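Local coordinates for protein oxidoreductase, zinc-binding dehydrogenase family (Myxococcus xanthus, PDB 5K1S) that is a zinc-containing medium-chain reductase that takes part in an alternative route to isovaleryl coenzyme A and probably uses NADP(H), at residues 98-103 and 150-155. Sequence-based numbering, arbitrary orientation.
Sequences GDRAAT and GRVPAS
A102 and G150 form an antiparallel, hydrogen-bonded pair: A102 N donates to G150 O and G150 N to A102 O, both 2.7 Å long. Two residues on, V152 N reaches R100 O at 2.9 Å; its N-H points almost straight at the oxygen (175°) but comes from above the carbonyl plane, 51° out of it. A101 and R151 make the non-hydrogen-bonded pair between these bonds. Past the V152 N to R100 O bond the chains part, and the R100 side chain follows the segment that carries on through P153. R100 CB packs against V152 CB at 3.9 Å, and the arginine chain, crossing that of V152 at about a right angle, bends at chi3 (57°) to bring NE near two successive carbonyl oxygens. R100 NE bonds only weakly to V152 O (3.5 Å) and P153 O (3.4 Å); V152 O sits at the guanidinium edge, near its plane, whereas A154 CA covers one face. W158 adds a cation-pi contact to the same arginine. V152 puts CG1 anti to the backbone N and toward the guanidinium, while CG2 packs on A102 CB at 3.8 Å. L318 of helix 311-323 touches both A102 and V152. On the face carrying A101 and R151, R151 NH1 stays 4.1 Å from D99 OD2, too far for a salt bridge, with the two planes nearly perpendicular. D99 OD2 is instead bonded to K96 N, and R151 makes a cation-pi contact with W95. Along its other edge, strand 100-103 is bonded by A101 to G83 and by T103 to A81, continuing the sheet into strand 80-88; T103 OG1 also bonds to H79 O, the backbone of a zinc ligand. The contact is thus a short antiparallel strand pairing in the curled, GroES-like beta domain of medium-chain dehydrogenases and reductases, just before segment 150-155 leaves the sheet.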
# COMPACT_ATOMS: atom_id res chain seq x y z
N GLY A 98 -26.26 -32.71 2.36
CA GLY A 98 -27.11 -31.89 3.19
C GLY A 98 -26.46 -30.62 3.70
O GLY A 98 -27.18 -29.74 4.19
N ASP A 99 -25.14 -30.49 3.61
CA ASP A 99 -24.46 -29.29 4.07
C ASP A 99 -24.82 -28.10 3.18
O ASP A 99 -25.14 -28.25 2.00
CB ASP A 99 -22.95 -29.50 4.09
CG ASP A 99 -22.51 -30.50 5.15
OD1 ASP A 99 -23.21 -30.63 6.18
OD2 ASP A 99 -21.45 -31.14 4.96
N ARG A 100 -24.74 -26.91 3.77
CA ARG A 100 -25.10 -25.66 3.10
C ARG A 100 -23.82 -24.91 2.77
O ARG A 100 -23.04 -24.58 3.68
CB ARG A 100 -26.01 -24.82 3.98
CG ARG A 100 -27.25 -25.56 4.48
CD ARG A 100 -27.91 -24.83 5.63
NE ARG A 100 -28.27 -23.46 5.28
CZ ARG A 100 -29.41 -23.11 4.69
NH1 ARG A 100 -30.32 -24.02 4.38
NH2 ARG A 100 -29.64 -21.83 4.41
N ALA A 101 -23.60 -24.62 1.49
CA ALA A 101 -22.34 -24.07 1.03
C ALA A 101 -22.57 -22.85 0.15
O ALA A 101 -23.66 -22.64 -0.40
CB ALA A 101 -21.52 -25.11 0.26
N ALA A 102 -21.51 -22.04 0.01
CA ALA A 102 -21.51 -20.89 -0.89
C ALA A 102 -20.13 -20.79 -1.52
O ALA A 102 -19.11 -20.87 -0.82
CB ALA A 102 -21.85 -19.60 -0.15
N THR A 103 -20.09 -20.60 -2.84
CA THR A 103 -18.83 -20.61 -3.57
C THR A 103 -18.07 -19.30 -3.40
O THR A 103 -18.66 -18.23 -3.27
CB THR A 103 -19.09 -20.86 -5.06
OG1 THR A 103 -19.96 -19.84 -5.57
CG2 THR A 103 -19.71 -22.23 -5.29
N GLY A 150 -17.70 -21.98 1.15
CA GLY A 150 -17.94 -21.43 2.47
C GLY A 150 -19.22 -22.00 3.06
O GLY A 150 -20.09 -22.44 2.31
N ARG A 151 -19.35 -21.99 4.38
CA ARG A 151 -20.46 -22.65 5.06
C ARG A 151 -21.56 -21.64 5.36
O ARG A 151 -21.31 -20.60 5.98
CB ARG A 151 -19.99 -23.33 6.34
CG ARG A 151 -18.96 -24.41 6.08
CD ARG A 151 -18.70 -25.26 7.30
NE ARG A 151 -17.91 -26.44 6.96
CZ ARG A 151 -18.42 -27.57 6.47
NH1 ARG A 151 -19.73 -27.69 6.27
NH2 ARG A 151 -17.62 -28.58 6.19
N VAL A 152 -22.78 -21.96 4.93
CA VAL A 152 -23.93 -21.07 5.11
C VAL A 152 -24.66 -21.49 6.38
O VAL A 152 -25.13 -22.64 6.46
CB VAL A 152 -24.87 -21.14 3.90
CG1 VAL A 152 -26.06 -20.20 4.08
CG2 VAL A 152 -24.11 -20.81 2.62
N PRO A 153 -24.77 -20.62 7.39
CA PRO A 153 -25.56 -20.99 8.57
C PRO A 153 -26.99 -21.33 8.19
O PRO A 153 -27.56 -20.77 7.26
CB PRO A 153 -25.49 -19.73 9.44
CG PRO A 153 -24.28 -19.00 8.98
CD PRO A 153 -24.17 -19.29 7.51
N ALA A 154 -27.56 -22.28 8.93
CA ALA A 154 -28.93 -22.70 8.66
C ALA A 154 -29.92 -21.56 8.79
O ALA A 154 -31.00 -21.61 8.20
CB ALA A 154 -29.33 -23.84 9.60
N SER A 155 -29.57 -20.51 9.54
CA SER A 155 -30.45 -19.38 9.76
C SER A 155 -30.43 -18.37 8.61
O SER A 155 -31.16 -17.38 8.68
CB SER A 155 -30.07 -18.67 11.06
OG SER A 155 -30.92 -17.56 11.31